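Long-range contacts in unknown protein (Galdieria sulphuraria, PDB 2NYI), which is of unknown function but carries tandem ACT domains, a fold that in many relatives serves as a regulatory module binding small molecules such as amino acids: residues E125-P130 with L138-S143; E104-A109 with E164-D169; L96-P101 with V168-E173; E108-V113 with T157-V162. All coordinates share one frame; numbering follows the deposited sequence.

Interaction 1: residues E125-P130 with L138-S143; sequences ETETLP and LFRMGS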
loop_
_atom_site.group_PDB
_atom_site.type_symbol
_atom_site.label_atom_id
_atom_site.label_comp_id
_atom_site.label_asym_id
_atom_site.label_seq_id
_atom_site.Cartn_x
_atom_site.Cartn_y
_atom_site.Cartn_z
ATOM N N GLU A 125 7.317 -3.521 -0.940
ATOM C CA GLU A 125 6.870 -4.649 -0.118
ATOM C C GLU A 125 8.040 -5.538 0.237
ATOM O O GLU A 125 8.961 -5.748 -0.581
ATOM C CB GLU A 125 5.735 -5.455 -0.774
ATOM C CG GLU A 125 5.987 -6.000 -2.173
ATOM C CD GLU A 125 4.726 -6.675 -2.780
ATOM O OE1 GLU A 125 3.905 -7.250 -2.014
ATOM O OE2 GLU A 125 4.565 -6.617 -4.023
ATOM N N THR A 126 8.029 -6.028 1.471
ATOM C CA THR A 126 9.007 -7.022 1.887
ATOM C C THR A 126 8.246 -8.203 2.498
ATOM O O THR A 126 7.112 -8.052 3.012
ATOM C CB THR A 126 10.084 -6.478 2.910
ATOM O OG1 THR A 126 9.484 -6.302 4.190
ATOM C CG2 THR A 126 10.689 -5.127 2.469
ATOM N N GLU A 127 8.869 -9.366 2.413
ATOM C CA GLU A 127 8.337 -10.582 3.032
ATOM C C GLU A 127 9.482 -11.428 3.517
ATOM O O GLU A 127 10.610 -11.309 3.015
ATOM C CB GLU A 127 7.463 -11.382 2.058
ATOM C CG GLU A 127 8.145 -11.852 0.811
ATOM C CD GLU A 127 7.249 -12.733 -0.063
ATOM O OE1 GLU A 127 6.187 -13.194 0.419
ATOM O OE2 GLU A 127 7.616 -12.946 -1.237
ATOM N N THR A 128 9.192 -12.269 4.502
ATOM C CA THR A 128 10.128 -13.304 4.944
ATOM C C THR A 128 9.425 -14.654 4.878
ATOM O O THR A 128 8.239 -14.766 5.210
ATOM C CB THR A 128 10.636 -13.044 6.373
ATOM O OG1 THR A 128 9.522 -12.759 7.227
ATOM C CG2 THR A 128 11.598 -11.865 6.389
ATOM N N LEU A 129 10.163 -15.665 4.426
ATOM C CA LEU A 129 9.622 -16.997 4.222
ATOM C C LEU A 129 10.585 -17.994 4.882
ATOM O O LEU A 129 11.669 -18.262 4.351
ATOM C CB LEU A 129 9.478 -17.260 2.716
ATOM C CG LEU A 129 8.763 -16.129 1.962
ATOM C CD1 LEU A 129 9.292 -15.934 0.550
ATOM C CD2 LEU A 129 7.232 -16.291 1.986
ATOM N N PRO A 130 10.224 -18.495 6.070
ATOM C CA PRO A 130 11.089 -19.494 6.712
ATOM C C PRO A 130 11.173 -20.742 5.850
ATOM O O PRO A 130 10.166 -21.149 5.266
ATOM C CB PRO A 130 10.359 -19.807 8.023
ATOM C CG PRO A 130 9.429 -18.667 8.247
ATOM C CD PRO A 130 9.033 -18.187 6.885
ATOM N N LEU A 138 14.149 -16.854 4.270
ATOM C CA LEU A 138 14.385 -16.101 3.042
ATOM C C LEU A 138 13.735 -14.729 3.179
ATOM O O LEU A 138 12.646 -14.610 3.731
ATOM C CB LEU A 138 13.833 -16.836 1.822
ATOM C CG LEU A 138 14.173 -16.190 0.460
ATOM C CD1 LEU A 138 15.675 -16.305 0.120
ATOM C CD2 LEU A 138 13.317 -16.762 -0.674
ATOM N N PHE A 139 14.452 -13.713 2.709
ATOM C CA PHE A 139 13.973 -12.341 2.693
ATOM C C PHE A 139 13.796 -11.954 1.236
ATOM O O PHE A 139 14.677 -12.213 0.420
ATOM C CB PHE A 139 14.985 -11.421 3.375
ATOM C CG PHE A 139 14.733 -9.947 3.132
ATOM C CD1 PHE A 139 13.809 -9.246 3.912
ATOM C CD2 PHE A 139 15.421 -9.271 2.116
ATOM C CE1 PHE A 139 13.563 -7.862 3.683
ATOM C CE2 PHE A 139 15.209 -7.910 1.890
ATOM C CZ PHE A 139 14.270 -7.202 2.675
ATOM N N ARG A 140 12.654 -11.343 0.907
ATOM C CA ARG A 140 12.445 -10.794 -0.432
ATOM C C ARG A 140 11.946 -9.368 -0.320
ATOM O O ARG A 140 11.106 -9.079 0.531
ATOM C CB ARG A 140 11.409 -11.615 -1.196
ATOM C CG ARG A 140 11.909 -12.980 -1.683
ATOM C CD ARG A 140 11.127 -13.388 -2.923
ATOM N NE ARG A 140 11.053 -14.837 -3.088
ATOM C CZ ARG A 140 9.929 -15.550 -3.024
ATOM N NH1 ARG A 140 8.759 -14.955 -2.805
ATOM N NH2 ARG A 140 9.977 -16.864 -3.184
HETATM N N MSE A 141 12.476 -8.488 -1.165
HETATM C CA MSE A 141 12.003 -7.108 -1.214
HETATM C C MSE A 141 11.749 -6.709 -2.650
HETATM O O MSE A 141 12.549 -6.984 -3.532
HETATM C CB MSE A 141 13.017 -6.170 -0.574
HETATM C CG MSE A 141 12.697 -4.721 -0.798
HETATM SE SE MSE A 141 13.975 -3.604 0.129
HETATM C CE MSE A 141 13.934 -2.344 -0.969
ATOM N N GLY A 142 10.615 -6.074 -2.895
ATOM C CA GLY A 142 10.333 -5.540 -4.223
ATOM C C GLY A 142 9.923 -4.096 -4.051
ATOM O O GLY A 142 9.090 -3.774 -3.196
ATOM N N SER A 143 10.474 -3.215 -4.874
ATOM C CA SER A 143 10.272 -1.801 -4.638
ATOM C C SER A 143 10.312 -1.039 -5.973
ATOM O O SER A 143 10.953 -1.484 -6.937
ATOM C CB SER A 143 11.388 -1.299 -3.711
ATOM O OG SER A 143 11.092 -0.027 -3.153
#
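The guanidinium of R140 has the methyl CD1 of L129 over one face, 3.5 Å from NH1 and offset toward the rim, and the carboxylate of E127 at its edge. E127 OE2 lies 2.8 Å from R140 NH1, a salt bridge whose hydrogen bond is weak, its N-H...O angle being only 126°; the carboxylate and guanidinium planes are not coplanar. E127 reaches it with CG in the crowded position between backbone N and carbonyl carbon (chi1 60°) and an extended chain, so that its CG also lies 3.8 Å from R140 CB. Long charged chains suit this face, where they can pair while staying partly in solvent; L129 adds an apolar lid to the cation. On the other face the F139 ring has the methyl CG2 of T128 at its edge, and its CE1 comes 3.8 Å from T126 CB. M141, a selenomethionine, runs beside T126, its CG 3.9 Å from T126 CG2. F139 and M141 face helix 106-116, whereas the threonine hydroxyls turn to the second subunit: T126 OG1 bonds S36 OG and T128 OG1 bonds E34 O there. Along the backbone, E125, E127 and L129 form hydrogen-bonded pairs with G142, R140 and L138. Five of the six bonds point nearly along the C=O or in its plane, but L138 N sits 47° out of the carbonyl plane of L129, above it and not on a lone pair. This is an antiparallel beta hairpin at the edge of an ACT-domain sheet, which a strand of the second subunit extends at E125 and T126.

Interaction 2: residues E104-A109 with E164-D169; sequences EGIVEA and EEFGVD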
loop_
_atom_site.group_PDB
_atom_site.type_symbol
_atom_site.label_atom_id
_atom_site.label_comp_id
_atom_site.label_asym_id
_atom_site.label_seq_id
_atom_site.Cartn_x
_atom_site.Cartn_y
_atom_site.Cartn_z
ATOM N N GLU A 104 18.906 -9.016 10.537
ATOM C CA GLU A 104 18.433 -7.799 11.210
ATOM C C GLU A 104 18.689 -6.529 10.377
ATOM O O GLU A 104 17.897 -5.586 10.424
ATOM C CB GLU A 104 19.095 -7.673 12.598
ATOM C CG GLU A 104 18.524 -6.577 13.529
ATOM C CD GLU A 104 19.313 -6.417 14.845
ATOM O OE1 GLU A 104 19.834 -7.432 15.366
ATOM O OE2 GLU A 104 19.405 -5.276 15.373
ATOM N N GLY A 105 19.773 -6.522 9.599
ATOM C CA GLY A 105 20.233 -5.289 8.947
ATOM C C GLY A 105 19.937 -5.010 7.474
ATOM O O GLY A 105 20.257 -3.924 6.997
ATOM N N ILE A 106 19.354 -5.967 6.748
ATOM C CA ILE A 106 19.150 -5.801 5.292
ATOM C C ILE A 106 18.336 -4.555 4.939
ATOM O O ILE A 106 18.785 -3.703 4.172
ATOM C CB ILE A 106 18.417 -6.984 4.622
ATOM C CG1 ILE A 106 18.893 -8.323 5.135
ATOM C CG2 ILE A 106 18.570 -6.902 3.102
ATOM C CD1 ILE A 106 17.920 -9.426 4.817
ATOM N N VAL A 107 17.137 -4.461 5.506
ATOM C CA VAL A 107 16.238 -3.349 5.206
ATOM C C VAL A 107 16.907 -1.996 5.488
ATOM O O VAL A 107 16.909 -1.120 4.624
ATOM C CB VAL A 107 14.890 -3.491 5.961
ATOM C CG1 VAL A 107 13.962 -2.360 5.596
ATOM C CG2 VAL A 107 14.230 -4.848 5.628
ATOM N N GLU A 108 17.484 -1.830 6.687
ATOM C CA GLU A 108 18.202 -0.582 7.004
ATOM C C GLU A 108 19.320 -0.328 6.001
ATOM O O GLU A 108 19.509 0.809 5.548
ATOM C CB GLU A 108 18.750 -0.593 8.446
ATOM C CG GLU A 108 19.274 0.775 8.938
ATOM C CD GLU A 108 20.678 1.123 8.440
ATOM O OE1 GLU A 108 21.469 0.208 8.098
ATOM O OE2 GLU A 108 20.989 2.326 8.394
ATOM N N ALA A 109 20.069 -1.377 5.660
ATOM C CA ALA A 109 21.206 -1.220 4.741
ATOM C C ALA A 109 20.793 -0.770 3.332
ATOM O O ALA A 109 21.428 0.114 2.762
ATOM C CB ALA A 109 22.035 -2.503 4.672
ATOM N N GLU A 164 27.434 -7.700 -0.874
ATOM C CA GLU A 164 28.616 -8.344 -0.300
ATOM C C GLU A 164 28.516 -8.476 1.206
ATOM O O GLU A 164 28.755 -9.561 1.753
ATOM C CB GLU A 164 29.899 -7.591 -0.686
ATOM C CG GLU A 164 30.231 -7.598 -2.184
ATOM C CD GLU A 164 30.461 -8.995 -2.752
ATOM O OE1 GLU A 164 30.966 -9.882 -2.022
ATOM O OE2 GLU A 164 30.141 -9.204 -3.942
ATOM N N GLU A 165 28.155 -7.385 1.877
ATOM C CA GLU A 165 28.081 -7.372 3.336
ATOM C C GLU A 165 26.978 -8.265 3.893
ATOM O O GLU A 165 27.147 -8.887 4.949
ATOM C CB GLU A 165 27.927 -5.945 3.875
ATOM C CG GLU A 165 28.102 -5.875 5.390
ATOM C CD GLU A 165 27.827 -4.508 5.977
ATOM O OE1 GLU A 165 28.035 -3.494 5.271
ATOM O OE2 GLU A 165 27.416 -4.450 7.159
ATOM N N PHE A 166 25.854 -8.336 3.177
ATOM C CA PHE A 166 24.671 -9.043 3.666
ATOM C C PHE A 166 24.360 -10.365 2.961
ATOM O O PHE A 166 23.442 -11.070 3.373
ATOM C CB PHE A 166 23.453 -8.101 3.658
ATOM C CG PHE A 166 23.518 -7.066 4.737
ATOM C CD1 PHE A 166 23.028 -7.343 6.005
ATOM C CD2 PHE A 166 24.142 -5.843 4.509
ATOM C CE1 PHE A 166 23.115 -6.405 7.029
ATOM C CE2 PHE A 166 24.240 -4.900 5.536
ATOM C CZ PHE A 166 23.726 -5.185 6.797
ATOM N N GLY A 167 25.124 -10.695 1.917
ATOM C CA GLY A 167 24.922 -11.931 1.150
ATOM C C GLY A 167 23.595 -12.000 0.403
ATOM O O GLY A 167 22.984 -13.071 0.309
ATOM N N VAL A 168 23.147 -10.853 -0.115
ATOM C CA VAL A 168 21.904 -10.768 -0.904
ATOM C C VAL A 168 22.158 -10.546 -2.406
ATOM O O VAL A 168 23.250 -10.113 -2.805
ATOM C CB VAL A 168 20.927 -9.694 -0.352
ATOM C CG1 VAL A 168 20.373 -10.123 1.021
ATOM C CG2 VAL A 168 21.584 -8.312 -0.294
ATOM N N ASP A 169 21.178 -10.897 -3.240
ATOM C CA ASP A 169 21.215 -10.526 -4.657
ATOM C C ASP A 169 20.272 -9.358 -4.857
ATOM O O ASP A 169 19.109 -9.423 -4.439
ATOM C CB ASP A 169 20.789 -11.666 -5.559
ATOM C CG ASP A 169 21.854 -12.751 -5.667
ATOM O OD1 ASP A 169 22.925 -12.489 -6.255
ATOM O OD2 ASP A 169 21.611 -13.863 -5.165
#
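Two helix ends meet here, the start of helix 106-116 and the close of helix 152-166, and I106 CA and F166 CA, the nearest CA pair, are 6.6 Å apart. These are the two helices that lie on one face of the four-stranded sheet in the ACT-domain fold. F166 carries the contact. Its CG stands anti to the carbonyl carbon (chi1 -73°), which sends the ring across to the first helical turn. I106 CA lies over one face of the ring, offset toward the rim, while CE1 comes 3.5 Å from G105 C. A glycine suits that position, since a CB there would collide with CE1. Further round the ring, A109 presents a small methyl where a larger side chain would have less room. I106 adds a second patch: CG1 is 4.3 Å from F166 CD1, and CG2 is 4.2 Å from V168 CG1, so the branched chain spans the aromatic ring and the valine that follows the turn. G167 leaves the helix with positive phi, a conformation glycine adopts easily, and so brings V168 back toward I106. An alanine in place of F166 would remove the ring that touches G105, I106 and A109, and would probably loosen the packing of the two helix ends. The shortest approach between side chains is that of A109 CB to F166 CE2, 3.4 Å.

Interaction 3: residues L96-P101 with V168-E173; sequences LYVEGP and VDIDLE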
loop_
_atom_site.group_PDB
_atom_site.type_symbol
_atom_site.label_atom_id
_atom_site.label_comp_id
_atom_site.label_asym_id
_atom_site.label_seq_id
_atom_site.Cartn_x
_atom_site.Cartn_y
_atom_site.Cartn_z
ATOM N N LEU A 96 13.386 -2.210 -8.046
ATOM C CA LEU A 96 14.444 -2.717 -7.191
ATOM C C LEU A 96 13.987 -4.039 -6.595
ATOM O O LEU A 96 12.854 -4.151 -6.084
ATOM C CB LEU A 96 14.765 -1.680 -6.101
ATOM C CG LEU A 96 15.661 -2.077 -4.914
ATOM C CD1 LEU A 96 17.108 -2.247 -5.361
ATOM C CD2 LEU A 96 15.595 -1.004 -3.868
ATOM N N TYR A 97 14.852 -5.047 -6.659
ATOM C CA TYR A 97 14.519 -6.362 -6.103
ATOM C C TYR A 97 15.694 -6.841 -5.265
ATOM O O TYR A 97 16.850 -6.685 -5.671
ATOM C CB TYR A 97 14.236 -7.387 -7.207
ATOM C CG TYR A 97 13.233 -6.944 -8.243
ATOM C CD1 TYR A 97 11.856 -7.061 -8.012
ATOM C CD2 TYR A 97 13.656 -6.406 -9.461
ATOM C CE1 TYR A 97 10.928 -6.650 -8.972
ATOM C CE2 TYR A 97 12.741 -5.998 -10.425
ATOM C CZ TYR A 97 11.381 -6.120 -10.174
ATOM O OH TYR A 97 10.481 -5.709 -11.136
ATOM N N VAL A 98 15.394 -7.368 -4.081
ATOM C CA VAL A 98 16.424 -7.880 -3.174
ATOM C C VAL A 98 15.985 -9.268 -2.723
ATOM O O VAL A 98 14.821 -9.460 -2.351
ATOM C CB VAL A 98 16.586 -6.968 -1.916
ATOM C CG1 VAL A 98 17.690 -7.488 -0.983
ATOM C CG2 VAL A 98 16.814 -5.486 -2.311
ATOM N N GLU A 99 16.898 -10.236 -2.750
ATOM C CA GLU A 99 16.576 -11.561 -2.219
ATOM C C GLU A 99 17.822 -12.196 -1.615
ATOM O O GLU A 99 18.902 -12.137 -2.210
ATOM C CB GLU A 99 15.997 -12.445 -3.330
ATOM C CG GLU A 99 15.580 -13.838 -2.873
ATOM C CD GLU A 99 14.881 -14.628 -3.961
ATOM O OE1 GLU A 99 15.264 -15.799 -4.168
ATOM O OE2 GLU A 99 13.950 -14.086 -4.603
ATOM N N GLY A 100 17.666 -12.785 -0.431
ATOM C CA GLY A 100 18.722 -13.581 0.187
ATOM C C GLY A 100 18.341 -14.001 1.595
ATOM O O GLY A 100 17.185 -13.875 1.976
ATOM N N PRO A 101 19.325 -14.481 2.390
ATOM C CA PRO A 101 19.026 -14.846 3.778
ATOM C C PRO A 101 18.517 -13.610 4.512
ATOM O O PRO A 101 19.031 -12.515 4.287
ATOM C CB PRO A 101 20.395 -15.237 4.349
ATOM C CG PRO A 101 21.249 -15.525 3.171
ATOM C CD PRO A 101 20.745 -14.664 2.054
ATOM N N VAL A 168 23.147 -10.853 -0.115
ATOM C CA VAL A 168 21.904 -10.768 -0.904
ATOM C C VAL A 168 22.158 -10.546 -2.406
ATOM O O VAL A 168 23.250 -10.113 -2.805
ATOM C CB VAL A 168 20.927 -9.694 -0.352
ATOM C CG1 VAL A 168 20.373 -10.123 1.021
ATOM C CG2 VAL A 168 21.584 -8.312 -0.294
ATOM N N ASP A 169 21.178 -10.897 -3.240
ATOM C CA ASP A 169 21.215 -10.526 -4.657
ATOM C C ASP A 169 20.272 -9.358 -4.857
ATOM O O ASP A 169 19.109 -9.423 -4.439
ATOM C CB ASP A 169 20.789 -11.666 -5.559
ATOM C CG ASP A 169 21.854 -12.751 -5.667
ATOM O OD1 ASP A 169 22.925 -12.489 -6.255
ATOM O OD2 ASP A 169 21.611 -13.863 -5.165
ATOM N N ILE A 170 20.782 -8.314 -5.504
ATOM C CA ILE A 170 20.022 -7.078 -5.744
ATOM C C ILE A 170 19.992 -6.753 -7.244
ATOM O O ILE A 170 21.025 -6.787 -7.922
ATOM C CB ILE A 170 20.617 -5.876 -4.944
ATOM C CG1 ILE A 170 20.559 -6.140 -3.423
ATOM C CG2 ILE A 170 19.874 -4.579 -5.263
ATOM C CD1 ILE A 170 21.332 -5.137 -2.568
ATOM N N ASP A 171 18.806 -6.447 -7.762
ATOM C CA ASP A 171 18.659 -6.037 -9.150
ATOM C C ASP A 171 18.023 -4.666 -9.148
ATOM O O ASP A 171 17.131 -4.400 -8.349
ATOM C CB ASP A 171 17.759 -6.990 -9.933
ATOM C CG ASP A 171 18.345 -8.388 -10.050
ATOM O OD1 ASP A 171 19.552 -8.511 -10.366
ATOM O OD2 ASP A 171 17.590 -9.357 -9.822
ATOM N N LEU A 172 18.497 -3.804 -10.032
ATOM C CA LEU A 172 17.936 -2.466 -10.189
ATOM C C LEU A 172 17.777 -2.192 -11.687
ATOM O O LEU A 172 18.777 -2.146 -12.438
ATOM C CB LEU A 172 18.840 -1.424 -9.519
ATOM C CG LEU A 172 18.298 0.006 -9.459
ATOM C CD1 LEU A 172 17.119 0.106 -8.510
ATOM C CD2 LEU A 172 19.425 0.990 -9.058
ATOM N N GLU A 173 16.526 -2.069 -12.127
ATOM C CA GLU A 173 16.226 -1.973 -13.560
ATOM C C GLU A 173 15.349 -0.751 -13.826
ATOM O O GLU A 173 14.288 -0.601 -13.217
ATOM C CB GLU A 173 15.526 -3.249 -14.050
ATOM C CG GLU A 173 16.324 -4.551 -13.894
ATOM C CD GLU A 173 17.397 -4.759 -14.966
ATOM O OE1 GLU A 173 17.064 -4.721 -16.174
ATOM O OE2 GLU A 173 18.572 -4.985 -14.598
HETATM O O HOH W 1 20.129 -14.406 -3.124
#
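An antiparallel edge pairing of the ACT-domain sheet joins segment 96-101 to segment 168-173. Y97 with D171 and E99 with D169 are hydrogen-bonded pairs; all four N-H...O bonds lie in the carbonyl planes, the shortest, D169 N to E99 O, at 2.8 Å. A water donates to D169 OD2 and to E99 O, a second hydrogen for that carbonyl. L96, V98, I170 and L172 pack on one face of the sheet. I170 CG2, anti to the backbone N, touches L96 CD1 at 3.6 Å, while its CG1 branch lies 4.0 Å from V98 CG2. Cutting I170 back to an alanine would remove both branches and is likely to leave L96 and V98 less firmly packed. L172 CD1 meets L96 CB at 3.8 Å, and V168 CB comes 4.0 Å from V98 CG1. At G100, a CB would collide with V168 CG1, which suits glycine to the corner. Y97, E99, D169 and D171 lie on the opposite, exposed face, where polar groups can meet solvent. Strand 137-148 flanks strand 91-99 on its far side, while helix 152-166 packs over I170 and L172, and both this helix and helix 106-116 reach L96.

Interaction 4: residues E108-V113 with T157-V162; sequences EAVTAV and TALSRV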
loop_
_atom_site.group_PDB
_atom_site.type_symbol
_atom_site.label_atom_id
_atom_site.label_comp_id
_atom_site.label_asym_id
_atom_site.label_seq_id
_atom_site.Cartn_x
_atom_site.Cartn_y
_atom_site.Cartn_z
ATOM N N GLU A 108 17.484 -1.830 6.687
ATOM C CA GLU A 108 18.202 -0.582 7.004
ATOM C C GLU A 108 19.320 -0.328 6.001
ATOM O O GLU A 108 19.509 0.809 5.548
ATOM C CB GLU A 108 18.750 -0.593 8.446
ATOM C CG GLU A 108 19.274 0.775 8.938
ATOM C CD GLU A 108 20.678 1.123 8.440
ATOM O OE1 GLU A 108 21.469 0.208 8.098
ATOM O OE2 GLU A 108 20.989 2.326 8.394
ATOM N N ALA A 109 20.069 -1.377 5.660
ATOM C CA ALA A 109 21.206 -1.220 4.741
ATOM C C ALA A 109 20.793 -0.770 3.332
ATOM O O ALA A 109 21.428 0.114 2.762
ATOM C CB ALA A 109 22.035 -2.503 4.672
ATOM N N VAL A 110 19.740 -1.386 2.780
ATOM C CA VAL A 110 19.275 -1.053 1.428
ATOM C C VAL A 110 18.713 0.355 1.425
ATOM O O VAL A 110 19.095 1.179 0.591
ATOM C CB VAL A 110 18.210 -2.050 0.898
ATOM C CG1 VAL A 110 17.632 -1.578 -0.439
ATOM C CG2 VAL A 110 18.815 -3.458 0.766
ATOM N N THR A 111 17.808 0.633 2.362
ATOM C CA THR A 111 17.186 1.956 2.439
ATOM C C THR A 111 18.178 3.081 2.797
ATOM O O THR A 111 17.989 4.220 2.413
ATOM C CB THR A 111 15.958 1.960 3.376
ATOM O OG1 THR A 111 16.355 1.613 4.705
ATOM C CG2 THR A 111 14.906 0.949 2.891
ATOM N N ALA A 112 19.257 2.766 3.515
ATOM C CA ALA A 112 20.302 3.777 3.776
ATOM C C ALA A 112 20.948 4.268 2.484
ATOM O O ALA A 112 21.174 5.470 2.304
ATOM C CB ALA A 112 21.377 3.214 4.738
ATOM N N VAL A 113 21.249 3.324 1.590
ATOM C CA VAL A 113 21.774 3.634 0.259
ATOM C C VAL A 113 20.821 4.584 -0.481
ATOM O O VAL A 113 21.236 5.619 -1.000
ATOM C CB VAL A 113 22.000 2.341 -0.579
ATOM C CG1 VAL A 113 22.285 2.675 -2.042
ATOM C CG2 VAL A 113 23.149 1.517 -0.015
ATOM N N THR A 157 26.619 0.662 -7.578
ATOM C CA THR A 157 27.878 0.389 -6.888
ATOM C C THR A 157 27.665 0.298 -5.366
ATOM O O THR A 157 28.197 -0.611 -4.709
ATOM C CB THR A 157 28.967 1.427 -7.265
ATOM O OG1 THR A 157 29.334 1.258 -8.645
ATOM C CG2 THR A 157 30.218 1.269 -6.391
ATOM N N ALA A 158 26.889 1.225 -4.811
ATOM C CA ALA A 158 26.519 1.185 -3.383
ATOM C C ALA A 158 25.692 -0.049 -3.024
ATOM O O ALA A 158 25.899 -0.647 -1.953
ATOM C CB ALA A 158 25.794 2.460 -2.976
ATOM N N LEU A 159 24.782 -0.452 -3.910
ATOM C CA LEU A 159 23.957 -1.646 -3.660
ATOM C C LEU A 159 24.802 -2.932 -3.728
ATOM O O LEU A 159 24.474 -3.932 -3.087
ATOM C CB LEU A 159 22.759 -1.721 -4.617
ATOM C CG LEU A 159 21.644 -0.669 -4.426
ATOM C CD1 LEU A 159 20.617 -0.752 -5.551
ATOM C CD2 LEU A 159 20.965 -0.821 -3.058
ATOM N N SER A 160 25.898 -2.886 -4.482
ATOM C CA SER A 160 26.828 -4.017 -4.563
ATOM C C SER A 160 27.564 -4.261 -3.234
ATOM O O SER A 160 27.783 -5.415 -2.857
ATOM C CB SER A 160 27.816 -3.824 -5.719
ATOM O OG SER A 160 28.878 -2.969 -5.332
ATOM N N ARG A 161 27.913 -3.191 -2.516
ATOM C CA ARG A 161 28.459 -3.307 -1.156
ATOM C C ARG A 161 27.478 -4.022 -0.231
ATOM O O ARG A 161 27.866 -4.889 0.565
ATOM C CB ARG A 161 28.784 -1.939 -0.557
ATOM C CG ARG A 161 29.936 -1.204 -1.205
ATOM C CD ARG A 161 30.215 0.112 -0.477
ATOM N NE ARG A 161 30.925 -0.068 0.797
ATOM C CZ ARG A 161 32.253 -0.048 0.938
ATOM N NH1 ARG A 161 33.045 0.144 -0.115
ATOM N NH2 ARG A 161 32.792 -0.222 2.140
ATOM N N VAL A 162 26.204 -3.644 -0.328
ATOM C CA VAL A 162 25.151 -4.292 0.457
ATOM C C VAL A 162 25.087 -5.781 0.129
ATOM O O VAL A 162 25.011 -6.611 1.032
ATOM C CB VAL A 162 23.757 -3.637 0.219
ATOM C CG1 VAL A 162 22.677 -4.373 1.026
ATOM C CG2 VAL A 162 23.789 -2.165 0.598
#
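From V113 CB, 4.1 Å from L159 CD2, the side chain forks toward the opposite helix. Its CG1, anti to the backbone N (chi1 169°), reaches the short methyl of A158, CB, at 3.6 Å and L159 CD2 at 3.9 Å. The other branch, CG2, meets V162 CG2 at 3.8 Å, so one valine touches three residues spread over a full turn of segment 157-162. V162 reaches back with both branches: CG1 lies 4.0 Å from V110 CG2, the two side chains crossing at about a right angle, and CG2 approaches the carbonyl oxygen A109 O. L159 sends CD2 between the helices, with V110 CG1 as a further neighbour at 4.3 Å. No hydrogen bond links the segments; compact aliphatic chains suit a face made by packing alone. The segment axes pass 9.7 Å apart, nearly antiparallel at 167°. On the sheet side, V110 and L159 both touch L96, and L159 and V162 also pack on I170. Beyond segment 108-113, E108 and T111 contact H20 of the second subunit. Two antiparallel helices side by side on a four-stranded antiparallel sheet are characteristic of the ferredoxin-like alpha/beta sandwich to which the ACT domain belongs.

Overall arrangement
All four contacts belong to the second sheet of the chain and its two helices, which follow the order strand 91-99, helix 106-116, strands 120-130 and 137-148, helix 152-166, strand 169-174: the beta-alpha-beta-beta-alpha-beta plan of an ACT domain. Interaction 1 is the hairpin at one edge of the sheet and interaction 3 the pairing at the other, their centres about 10 Å apart and their strands 137-148 and 91-99 neighbours in the sheet. Interactions 2 and 4, about 7 Å apart, join the same two helices. Interaction 4 lies about 10 Å from interaction 3, with L96 and I170 linking helices to sheet. Interactions 1, 2 and 4 also touch the second subunit, so this domain contributes to the dimer.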